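Local coordinates for PKS (Streptomyces sp. CNQ431, PDB 5YDA), which is the acyltransferase domain of a splenocin polyketide synthase, broadly selective for the acyl groups that it probably loads onto the acyl carrier protein, at residues L316-P321 with T340-W345; R78-V83 with P103-E108. One frame throughout, in Å; residues are numbered along the deposited sequence.

Contact 2 comes first along the chain and is complete before contact 1 begins. It ties strand 79-85, in the small two-stranded antiparallel sheet that probably belongs to the ketosynthase-to-acyltransferase linker, to the segment 103-108 that runs on toward strand 112-116, a parallel strand in the central sheet of the acyltransferase. Contact 1 lies within the acyltransferase itself, between the segment leading from helix 306-313 to strand 325-327 and the start of helix 342-350. The centres of contacts 1 and 2 are about 39 Å apart and their nearest atoms about 21 Å, so they do not touch. Contact 2 thus probably belongs to the junction between linker and catalytic domain, whereas contact 1 joins neighbouring elements of the larger domain.

Contact 1 (L316-P321 with T340-W345); sequences LTLRPP and TDVGHW
Leu318 and Thr340 make a small apolar surface contact, without hydrogen bonds between the segments, where the chain leaving helix 306-313 passes the turn between helices 336-339 and 342-350. The two residues come closest in the backbone as well, their CA atoms lying 4.9 Å apart. Leu318 reaches across with its CD1 branch, which settles 3.6 Å from the carbonyl carbon C of Thr340. The same methyl meets the indole of Trp345 obliquely, 4.2 Å from its CD1, and lies 4.4 Å from CG2 of Val342. One leucine branch thereby touches both the peptide at the turn and two side chains of the following helix.

Thr340 answers with its methyl. CG2 of Thr340 stands 3.4 Å from the carbonyl carbon C of Arg319 and also touches the peptide link to Pro320, whose ring it meets at CD. With chi1 at 56°, OG1 is turned back to the preceding helix, where it hydrogen-bonds to Asp336 O, and CG2 is the branch directed at the 316-321 segment.

The turn is a helix-to-helix junction in the acyltransferase domain. Asp341 is the N-cap of helix 342-350: its OD2 and OD1 accept weak bonds from Gly343 N and His344 N respectively. Trp345 is tied back across this junction through NE1 to Ala339 O, and its ring also meets Tyr204 of helix 201-210. On the opposing segment, the guanidinium of Arg319 is engaged elsewhere, its NH1 in a salt bridge with Glu214 OE2.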
loop_
_atom_site.group_PDB
_atom_site.type_symbol
_atom_site.label_atom_id
_atom_site.label_comp_id
_atom_site.label_asym_id
_atom_site.label_seq_id
_atom_site.Cartn_x
_atom_site.Cartn_y
_atom_site.Cartn_z
ATOM N N LEU A 316 -2.421 -23.856 6.016
ATOM C CA LEU A 316 -2.178 -22.676 6.844
ATOM C C LEU A 316 -2.778 -22.817 8.238
ATOM O O LEU A 316 -3.894 -23.315 8.399
ATOM C CB LEU A 316 -2.772 -21.427 6.192
ATOM C CG LEU A 316 -2.415 -21.089 4.747
ATOM C CD1 LEU A 316 -3.293 -19.931 4.293
ATOM C CD2 LEU A 316 -0.940 -20.725 4.663
ATOM N N THR A 317 -2.063 -22.307 9.234
ATOM C CA THR A 317 -2.600 -22.150 10.584
ATOM C C THR A 317 -3.309 -20.800 10.688
ATOM O O THR A 317 -2.675 -19.766 10.929
ATOM C CB THR A 317 -1.481 -22.268 11.614
ATOM O OG1 THR A 317 -0.873 -23.561 11.505
ATOM C CG2 THR A 317 -2.033 -22.080 13.024
ATOM N N LEU A 318 -4.628 -20.803 10.525
ATOM C CA LEU A 318 -5.408 -19.572 10.572
ATOM C C LEU A 318 -5.808 -19.226 12.002
ATOM O O LEU A 318 -6.244 -20.090 12.765
ATOM C CB LEU A 318 -6.652 -19.704 9.698
ATOM C CG LEU A 318 -6.391 -20.066 8.241
ATOM C CD1 LEU A 318 -7.712 -20.328 7.534
ATOM C CD2 LEU A 318 -5.604 -18.946 7.542
ATOM N N ARG A 319 -5.661 -17.960 12.358
ATOM C CA ARG A 319 -5.993 -17.441 13.675
ATOM C C ARG A 319 -6.897 -16.228 13.517
ATOM O O ARG A 319 -6.911 -15.590 12.461
ATOM C CB ARG A 319 -4.732 -17.048 14.464
ATOM C CG ARG A 319 -3.845 -18.216 14.905
ATOM C CD ARG A 319 -2.581 -17.689 15.593
ATOM N NE ARG A 319 -1.725 -18.737 16.152
ATOM C CZ ARG A 319 -0.748 -19.354 15.487
ATOM N NH1 ARG A 319 -0.501 -19.048 14.214
ATOM N NH2 ARG A 319 -0.019 -20.285 16.093
ATOM N N PRO A 320 -7.682 -15.902 14.547
ATOM C CA PRO A 320 -8.488 -14.680 14.467
ATOM C C PRO A 320 -7.600 -13.471 14.361
ATOM O O PRO A 320 -6.465 -13.457 14.881
ATOM C CB PRO A 320 -9.269 -14.692 15.798
ATOM C CG PRO A 320 -9.106 -16.057 16.366
ATOM C CD PRO A 320 -7.865 -16.643 15.805
ATOM N N PRO A 321 -8.059 -12.406 13.692
ATOM C CA PRO A 321 -7.195 -11.237 13.519
ATOM C C PRO A 321 -6.919 -10.555 14.845
ATOM O O PRO A 321 -7.818 -10.348 15.663
ATOM C CB PRO A 321 -8.002 -10.331 12.585
ATOM C CG PRO A 321 -9.422 -10.746 12.828
ATOM C CD PRO A 321 -9.351 -12.233 13.005
ATOM N N THR A 340 -10.761 -17.478 9.831
ATOM C CA THR A 340 -10.221 -18.799 10.126
ATOM C C THR A 340 -10.865 -19.898 9.302
ATOM O O THR A 340 -10.638 -21.077 9.585
ATOM C CB THR A 340 -10.375 -19.114 11.615
ATOM O OG1 THR A 340 -11.760 -19.000 11.985
ATOM C CG2 THR A 340 -9.538 -18.147 12.442
ATOM N N ASP A 341 -11.648 -19.541 8.286
ATOM C CA ASP A 341 -12.406 -20.503 7.492
ATOM C C ASP A 341 -11.810 -20.613 6.094
ATOM O O ASP A 341 -11.793 -19.627 5.351
ATOM C CB ASP A 341 -13.877 -20.088 7.410
ATOM C CG ASP A 341 -14.686 -21.006 6.523
ATOM O OD1 ASP A 341 -15.733 -20.582 5.996
ATOM O OD2 ASP A 341 -14.273 -22.163 6.334
ATOM N N VAL A 342 -11.363 -21.820 5.729
ATOM C CA VAL A 342 -10.787 -22.056 4.405
ATOM C C VAL A 342 -11.783 -21.702 3.308
ATOM O O VAL A 342 -11.407 -21.148 2.260
ATOM C CB VAL A 342 -10.302 -23.516 4.268
ATOM C CG1 VAL A 342 -10.140 -23.907 2.798
ATOM C CG2 VAL A 342 -8.975 -23.727 4.987
ATOM N N GLY A 343 -13.065 -22.044 3.512
ATOM C CA GLY A 343 -14.070 -21.768 2.497
ATOM C C GLY A 343 -14.242 -20.280 2.237
ATOM O O GLY A 343 -14.476 -19.865 1.095
ATOM N N HIS A 344 -14.114 -19.457 3.284
ATOM C CA HIS A 344 -14.136 -18.010 3.098
ATOM C C HIS A 344 -12.987 -17.569 2.195
ATOM O O HIS A 344 -13.185 -16.813 1.234
ATOM C CB HIS A 344 -14.075 -17.313 4.458
ATOM C CG HIS A 344 -13.763 -15.850 4.390
ATOM N ND1 HIS A 344 -14.701 -14.902 4.047
ATOM C CD2 HIS A 344 -12.614 -15.170 4.636
ATOM C CE1 HIS A 344 -14.148 -13.702 4.083
ATOM N NE2 HIS A 344 -12.884 -13.837 4.443
ATOM N N TRP A 345 -11.779 -18.074 2.462
ATOM C CA TRP A 345 -10.640 -17.700 1.636
ATOM C C TRP A 345 -10.797 -18.203 0.209
ATOM O O TRP A 345 -10.356 -17.527 -0.728
ATOM C CB TRP A 345 -9.343 -18.200 2.273
ATOM C CG TRP A 345 -8.947 -17.338 3.432
ATOM C CD1 TRP A 345 -9.172 -17.580 4.752
ATOM C CD2 TRP A 345 -8.293 -16.064 3.364
ATOM N NE1 TRP A 345 -8.682 -16.546 5.513
ATOM C CE2 TRP A 345 -8.138 -15.603 4.685
ATOM C CE3 TRP A 345 -7.804 -15.281 2.313
ATOM C CZ2 TRP A 345 -7.524 -14.399 4.984
ATOM C CZ3 TRP A 345 -7.204 -14.086 2.610
ATOM C CH2 TRP A 345 -7.069 -13.650 3.936
#

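Contact 2 (R78-V83 with P103-E108); sequences RHRLTV and PPVPDE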
loop_
_atom_site.group_PDB
_atom_site.type_symbol
_atom_site.label_atom_id
_atom_site.label_comp_id
_atom_site.label_asym_id
_atom_site.label_seq_id
_atom_site.Cartn_x
_atom_site.Cartn_y
_atom_site.Cartn_z
ATOM N N ARG A 78 -0.603 22.159 17.553
ATOM C CA ARG A 78 -1.692 21.553 16.788
ATOM C C ARG A 78 -1.434 21.579 15.287
ATOM O O ARG A 78 -1.778 20.623 14.584
ATOM C CB ARG A 78 -3.025 22.248 17.107
ATOM C CG ARG A 78 -3.655 21.847 18.459
ATOM C CD ARG A 78 -5.194 22.062 18.549
ATOM N NE ARG A 78 -5.750 23.046 17.611
ATOM C CZ ARG A 78 -6.669 22.765 16.682
ATOM N NH1 ARG A 78 -7.146 21.523 16.571
ATOM N NH2 ARG A 78 -7.116 23.721 15.863
ATOM N N HIS A 79 -0.865 22.665 14.775
ATOM C CA HIS A 79 -0.607 22.824 13.349
ATOM C C HIS A 79 0.838 22.430 13.063
ATOM O O HIS A 79 1.766 23.045 13.597
ATOM C CB HIS A 79 -0.874 24.263 12.910
ATOM C CG HIS A 79 -2.323 24.644 12.928
ATOM N ND1 HIS A 79 -3.053 24.841 11.776
ATOM C CD2 HIS A 79 -3.173 24.873 13.954
ATOM C CE1 HIS A 79 -4.292 25.168 12.091
ATOM N NE2 HIS A 79 -4.392 25.195 13.407
ATOM N N ARG A 80 1.031 21.419 12.213
ATOM C CA ARG A 80 2.338 20.803 12.033
ATOM C C ARG A 80 2.716 20.713 10.563
ATOM O O ARG A 80 1.857 20.540 9.695
ATOM C CB ARG A 80 2.375 19.391 12.623
ATOM C CG ARG A 80 1.869 19.298 14.029
ATOM C CD ARG A 80 1.979 17.881 14.580
ATOM N NE ARG A 80 1.724 17.885 16.020
ATOM C CZ ARG A 80 1.636 16.802 16.782
ATOM N NH1 ARG A 80 1.780 15.587 16.256
ATOM N NH2 ARG A 80 1.409 16.937 18.085
ATOM N N LEU A 81 4.020 20.809 10.296
ATOM C CA LEU A 81 4.587 20.375 9.023
ATOM C C LEU A 81 6.003 19.863 9.270
ATOM O O LEU A 81 6.581 20.058 10.339
ATOM C CB LEU A 81 4.572 21.490 7.964
ATOM C CG LEU A 81 5.312 22.823 8.123
ATOM C CD1 LEU A 81 6.822 22.698 7.956
ATOM C CD2 LEU A 81 4.754 23.818 7.112
ATOM N N THR A 82 6.558 19.194 8.266
ATOM C CA THR A 82 7.920 18.700 8.347
ATOM C C THR A 82 8.607 18.947 7.021
ATOM O O THR A 82 7.957 19.125 5.990
ATOM C CB THR A 82 8.013 17.196 8.658
ATOM O OG1 THR A 82 7.433 16.447 7.579
ATOM C CG2 THR A 82 7.335 16.847 9.980
ATOM N N VAL A 83 9.940 18.958 7.068
ATOM C CA VAL A 83 10.780 18.836 5.888
ATOM C C VAL A 83 11.717 17.659 6.112
ATOM O O VAL A 83 11.962 17.251 7.248
ATOM C CB VAL A 83 11.575 20.129 5.593
ATOM C CG1 VAL A 83 10.622 21.284 5.335
ATOM C CG2 VAL A 83 12.519 20.456 6.751
ATOM N N PRO A 103 -4.628 18.875 8.007
ATOM C CA PRO A 103 -5.362 19.674 8.994
ATOM C C PRO A 103 -4.640 19.662 10.327
ATOM O O PRO A 103 -3.770 18.806 10.555
ATOM C CB PRO A 103 -6.716 18.954 9.096
ATOM C CG PRO A 103 -6.807 18.115 7.863
ATOM C CD PRO A 103 -5.417 17.722 7.535
ATOM N N PRO A 104 -4.966 20.591 11.230
ATOM C CA PRO A 104 -4.422 20.510 12.590
ATOM C C PRO A 104 -4.811 19.190 13.225
ATOM O O PRO A 104 -5.851 18.617 12.904
ATOM C CB PRO A 104 -5.067 21.701 13.312
ATOM C CG PRO A 104 -6.235 22.101 12.449
ATOM C CD PRO A 104 -5.843 21.761 11.048
ATOM N N VAL A 105 -3.948 18.693 14.111
ATOM C CA VAL A 105 -4.107 17.340 14.645
ATOM C C VAL A 105 -5.373 17.268 15.491
ATOM O O VAL A 105 -5.755 18.268 16.119
ATOM C CB VAL A 105 -2.874 16.905 15.454
ATOM C CG1 VAL A 105 -1.610 17.299 14.723
ATOM C CG2 VAL A 105 -2.899 17.508 16.846
ATOM N N PRO A 106 -6.060 16.133 15.528
ATOM C CA PRO A 106 -7.265 16.030 16.356
ATOM C C PRO A 106 -6.910 16.081 17.832
ATOM O O PRO A 106 -5.760 15.869 18.231
ATOM C CB PRO A 106 -7.855 14.665 15.975
ATOM C CG PRO A 106 -7.092 14.220 14.744
ATOM C CD PRO A 106 -5.761 14.882 14.813
ATOM N N ASP A 107 -7.936 16.295 18.632
ATOM C CA ASP A 107 -7.793 16.322 20.065
ATOM C C ASP A 107 -7.478 14.923 20.551
ATOM O O ASP A 107 -6.825 14.752 21.545
ATOM C CB ASP A 107 -9.045 16.882 20.710
ATOM C CG ASP A 107 -9.475 18.192 20.095
ATOM O OD1 ASP A 107 -10.675 18.351 19.792
ATOM O OD2 ASP A 107 -8.617 19.076 19.918
ATOM N N GLU A 108 -7.929 13.920 19.830
ATOM C CA GLU A 108 -7.612 12.553 20.178
ATOM C C GLU A 108 -6.710 12.047 19.065
ATOM O O GLU A 108 -6.936 12.380 17.929
ATOM C CB GLU A 108 -8.865 11.711 20.268
ATOM C CG GLU A 108 -9.627 11.871 21.569
ATOM C CD GLU A 108 -9.226 10.852 22.616
ATOM O OE1 GLU A 108 -8.632 11.257 23.633
ATOM O OE2 GLU A 108 -9.500 9.654 22.415
HETATM O O HOH W 1 -1.091 19.573 11.500
#
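Pro104 packs its ring against His79 in a CH-pi contact at the edge of the two-stranded antiparallel sheet of the probable linker, beside strand 79-85. The two side chains lie side by side and point the same way. CB of Pro104 is 3.7 Å from the centroid of the His79 imidazole and only 14° off the ring normal, placing it squarely over one face, while CG reaches the CE1 side. The same CB also lies over one face of the Arg78 guanidinium, displaced toward its rim; the arginine chain bends at chi3 (-22°) and crosses the proline obliquely. Pro104 is therefore met by two flat groups from adjacent residues.

The side chains of Val105 and Arg80 cross at about a right angle. CG1 of Val105 rests over one guanidinium face, 3.6 Å from NE of Arg80, which is held in place by a salt bridge to Asp424 and by a cation-pi contact with Trp419. Asp107 adds opposite charge near Arg78, but no N-H points at its carboxylate. A water accepts from Arg80 N and donates to Pro103 O, bridging the backbones. The direct link is Val105 N to Arg78 O, 2.9 Å long with an N-H...O angle of 165°.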